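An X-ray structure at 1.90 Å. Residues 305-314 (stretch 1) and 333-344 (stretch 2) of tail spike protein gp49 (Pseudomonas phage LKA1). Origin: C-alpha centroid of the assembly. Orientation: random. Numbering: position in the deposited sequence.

Stretch 1 305-314: CVPVRNVRMR
Stretch 2 333-344: GNAEDCSYENCT

How do the two backbones run? They lie side by side in the same direction, as neighbouring parallel strands, with the axes of 312-314 and 338-341 only 4.7 Å apart and 2° from parallel. The register pairs Val308 with Ala335 (CA to CA 4.6 Å), Arg312 with Ser339 (5.2 Å), Met313 with Tyr340 (4.7 Å) and Arg314 with Glu341 (4.8 Å). Most residues are extended, as at Met313 (phi/psi -102/123) and Tyr340 (-107/136). Both chains bend between the strand segments through left-handed conformations, Asn310 at 53/39 and Asp337 at 66/52, and here Asn310 N donates to Asp337 O at 3.0 Å. Together the stretches bury 848 Å².

What does Met313, which has the largest covered area, contribute? Its backbone reaches the other strand in both directions, as a parallel ladder requires: Met313 N donates to Ser339 O at 2.9 Å, almost straight, and Glu341 N donates to Met313 O at 2.8 Å. The side chain, with chi1 -40° (m), chi2 -52° (m) and chi3 180° (t), shares a sheet face with Tyr340, whose chi1 is -72° (m) and chi2 79°. Met313 CB lies 3.5 Å from Tyr340 CD2, and Met313 CG sits over the ring face, 3.7 Å from the Tyr340 centroid, so a polarised C-H can meet the pi cloud.

Why does Arg312, next in covered area, curl back? Its CB points to the face shared with Ser339, but chi1 -49° and chi2 -72° (both m) fold the chain before chi3 and chi4 extend it (both t). The guanidinium thus reaches the corner at Asp337, where Arg312 NH2 forms a salt bridge with Asp337 OD1 at 2.9 Å. Arg312 NH1 donates to Ser339 OG at 3.0 Å, near the guanidinium plane, and Arg312 NE donates to Asn310 OD1 at 2.9 Å. Ser339 (chi1 56°, p) in turn donates: Ser339 OG bonds to Glu341 OE2 at 2.6 Å.

How are the other charges on that face paired? Arg314, with chi1 -64° (m), chi2 -172° (t), chi3 169° (t) and chi4 119°, lies beside its register partner Glu341 (chi1 -61°, m; chi2 170°, t). Their salt bridge joins Arg314 NE to Glu341 OE1 at 2.8 Å, and water 3 links Arg314 NH2 to Glu341 OE2. Towards the N-terminus, Arg309 (m, t, t; chi4 89°) makes a salt bridge from Arg309 NE to Glu336 OE1 at 2.9 Å, Glu336 being extended (chi1 and chi2 both t).

What holds the N-terminal end and the bend? Val308 N donates to Asn334 O, and Glu336 N to Val308 O, both at 2.9 Å. Beside these, Cys338 (chi1 -69°, m) tucks its sulfur against Val308 (chi1 172°, t), with Val308 CG1 to Cys338 SG at 3.9 Å, and accepts a long hydrogen bond from Val311 N to Cys338 SG at 3.6 Å. Ser339 N to Val311 O, at 3.4 Å, is weak.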

# COMPACT_ATOMS: atom_id res chain seq x y z
N CYS B 305 23.81 -20.10 6.40
CA CYS B 305 22.57 -19.75 7.09
C CYS B 305 22.51 -18.28 7.50
O CYS B 305 22.47 -17.96 8.69
CB CYS B 305 22.31 -20.66 8.31
SG CYS B 305 23.65 -20.75 9.54
N VAL B 306 22.44 -17.41 6.51
CA VAL B 306 22.54 -15.96 6.71
C VAL B 306 21.19 -15.34 7.01
O VAL B 306 20.17 -16.03 6.92
CB VAL B 306 23.18 -15.31 5.47
CG1 VAL B 306 24.60 -15.85 5.31
CG2 VAL B 306 22.33 -15.54 4.20
N PRO B 307 21.17 -14.05 7.41
CA PRO B 307 19.90 -13.42 7.75
C PRO B 307 18.93 -13.32 6.57
O PRO B 307 19.32 -13.30 5.41
CB PRO B 307 20.32 -12.01 8.20
CG PRO B 307 21.72 -12.23 8.79
CD PRO B 307 22.32 -13.16 7.76
N VAL B 308 17.65 -13.24 6.90
CA VAL B 308 16.62 -13.19 5.91
C VAL B 308 16.41 -11.71 5.59
O VAL B 308 16.05 -10.94 6.49
CB VAL B 308 15.33 -13.77 6.50
CG1 VAL B 308 14.15 -13.55 5.53
CG2 VAL B 308 15.53 -15.24 6.84
N ARG B 309 16.60 -11.30 4.33
CA ARG B 309 16.54 -9.87 4.00
C ARG B 309 15.78 -9.54 2.72
O ARG B 309 15.88 -10.28 1.76
CB ARG B 309 17.96 -9.30 3.86
CG ARG B 309 18.74 -9.26 5.19
CD ARG B 309 19.92 -8.33 5.03
NE ARG B 309 20.73 -8.15 6.24
CZ ARG B 309 21.77 -8.91 6.58
NH1 ARG B 309 22.13 -9.96 5.83
NH2 ARG B 309 22.46 -8.62 7.67
N ASN B 310 15.09 -8.41 2.73
CA ASN B 310 14.30 -7.94 1.57
C ASN B 310 13.35 -9.01 1.08
O ASN B 310 13.14 -9.18 -0.11
CB ASN B 310 15.17 -7.41 0.40
CG ASN B 310 14.34 -6.64 -0.66
OD1 ASN B 310 13.40 -5.92 -0.32
ND2 ASN B 310 14.66 -6.86 -1.94
N VAL B 311 12.75 -9.73 2.03
CA VAL B 311 11.69 -10.68 1.68
C VAL B 311 10.36 -10.02 2.02
O VAL B 311 10.16 -9.51 3.13
CB VAL B 311 11.88 -12.07 2.37
CG1 VAL B 311 10.78 -13.03 1.91
CG2 VAL B 311 13.29 -12.65 2.07
N ARG B 312 9.48 -9.97 1.02
CA ARG B 312 8.28 -9.16 1.11
C ARG B 312 7.03 -10.04 0.93
O ARG B 312 6.90 -10.71 -0.08
CB ARG B 312 8.33 -8.07 0.03
CG ARG B 312 9.65 -7.33 0.02
CD ARG B 312 9.75 -6.41 1.26
NE ARG B 312 11.02 -5.68 1.25
CZ ARG B 312 11.37 -4.78 2.17
NH1 ARG B 312 10.55 -4.50 3.18
NH2 ARG B 312 12.53 -4.15 2.08
N MET B 313 6.13 -10.03 1.92
CA MET B 313 4.88 -10.77 1.80
C MET B 313 3.79 -9.76 1.45
O MET B 313 3.55 -8.82 2.20
CB MET B 313 4.53 -11.46 3.12
CG MET B 313 5.71 -12.08 3.87
SD MET B 313 6.74 -13.17 2.86
CE MET B 313 7.94 -13.62 4.11
N ARG B 314 3.09 -9.97 0.33
CA ARG B 314 2.16 -8.97 -0.16
C ARG B 314 0.86 -9.60 -0.61
O ARG B 314 0.89 -10.67 -1.24
CB ARG B 314 2.77 -8.23 -1.34
CG ARG B 314 4.03 -7.44 -0.96
CD ARG B 314 4.53 -6.56 -2.09
NE ARG B 314 5.56 -5.64 -1.62
CZ ARG B 314 6.80 -5.61 -2.09
NH1 ARG B 314 7.18 -6.44 -3.04
NH2 ARG B 314 7.66 -4.73 -1.59
N GLY B 333 14.06 -13.86 14.65
CA GLY B 333 15.02 -12.80 14.96
C GLY B 333 16.21 -12.64 14.04
O GLY B 333 17.05 -11.76 14.27
N ASN B 334 16.34 -13.49 13.02
CA ASN B 334 17.38 -13.22 12.03
C ASN B 334 16.87 -12.53 10.77
O ASN B 334 17.45 -12.69 9.70
CB ASN B 334 18.16 -14.50 11.67
CG ASN B 334 17.32 -15.48 10.86
OD1 ASN B 334 16.11 -15.54 11.02
ND2 ASN B 334 17.97 -16.25 9.99
N ALA B 335 15.77 -11.77 10.88
CA ALA B 335 15.20 -11.06 9.75
C ALA B 335 15.69 -9.62 9.80
O ALA B 335 15.78 -9.05 10.88
CB ALA B 335 13.65 -11.09 9.80
N GLU B 336 16.01 -9.04 8.65
CA GLU B 336 16.27 -7.59 8.57
C GLU B 336 15.66 -7.01 7.32
O GLU B 336 15.86 -7.56 6.24
CB GLU B 336 17.77 -7.29 8.59
CG GLU B 336 18.11 -5.86 8.20
CD GLU B 336 19.58 -5.48 8.42
OE1 GLU B 336 20.45 -6.37 8.46
OE2 GLU B 336 19.85 -4.27 8.55
N ASP B 337 14.91 -5.90 7.44
CA ASP B 337 14.44 -5.20 6.25
C ASP B 337 13.46 -6.11 5.52
O ASP B 337 13.60 -6.39 4.33
CB ASP B 337 15.61 -4.81 5.31
CG ASP B 337 15.17 -3.88 4.18
OD1 ASP B 337 14.12 -3.20 4.32
OD2 ASP B 337 15.87 -3.82 3.15
N CYS B 338 12.47 -6.61 6.24
CA CYS B 338 11.43 -7.43 5.62
C CYS B 338 10.07 -6.85 6.01
O CYS B 338 9.98 -6.08 6.97
CB CYS B 338 11.51 -8.85 6.14
SG CYS B 338 12.95 -9.79 5.62
N SER B 339 9.00 -7.24 5.31
CA SER B 339 7.68 -6.69 5.62
C SER B 339 6.54 -7.56 5.16
O SER B 339 6.71 -8.43 4.27
CB SER B 339 7.51 -5.28 5.00
OG SER B 339 7.73 -5.28 3.58
N TYR B 340 5.38 -7.35 5.80
CA TYR B 340 4.07 -7.78 5.27
C TYR B 340 3.35 -6.50 4.81
O TYR B 340 3.35 -5.49 5.52
CB TYR B 340 3.21 -8.50 6.35
CG TYR B 340 3.70 -9.89 6.73
CD1 TYR B 340 4.76 -10.07 7.59
CD2 TYR B 340 3.07 -11.03 6.22
CE1 TYR B 340 5.22 -11.36 7.93
CE2 TYR B 340 3.52 -12.32 6.57
CZ TYR B 340 4.58 -12.46 7.42
OH TYR B 340 5.05 -13.71 7.75
N GLU B 341 2.72 -6.54 3.64
CA GLU B 341 2.05 -5.37 3.09
C GLU B 341 0.75 -5.84 2.43
O GLU B 341 0.74 -6.86 1.73
CB GLU B 341 2.95 -4.72 2.02
CG GLU B 341 4.28 -4.26 2.66
CD GLU B 341 5.37 -3.82 1.69
OE1 GLU B 341 5.15 -3.88 0.47
OE2 GLU B 341 6.46 -3.43 2.19
N ASN B 342 -0.33 -5.11 2.68
CA ASN B 342 -1.63 -5.42 2.09
C ASN B 342 -2.06 -6.84 2.36
O ASN B 342 -2.55 -7.51 1.46
CB ASN B 342 -1.62 -5.20 0.58
CG ASN B 342 -1.23 -3.78 0.19
OD1 ASN B 342 -0.29 -3.58 -0.58
ND2 ASN B 342 -1.94 -2.80 0.69
N CYS B 343 -1.86 -7.30 3.59
CA CYS B 343 -2.25 -8.65 3.99
C CYS B 343 -3.39 -8.63 4.99
O CYS B 343 -3.47 -7.72 5.84
CB CYS B 343 -1.04 -9.38 4.62
SG CYS B 343 0.24 -9.82 3.41
N THR B 344 -4.28 -9.62 4.89
CA THR B 344 -5.25 -9.89 5.93
C THR B 344 -4.65 -10.99 6.82
O THR B 344 -4.35 -12.09 6.35
CB THR B 344 -6.60 -10.34 5.33
OG1 THR B 344 -7.09 -9.32 4.45
CG2 THR B 344 -7.65 -10.61 6.46
O HOH W 1 21.08 -16.17 10.13
O HOH W 2 11.09 -1.75 4.46
O HOH W 3 7.66 -2.12 0.05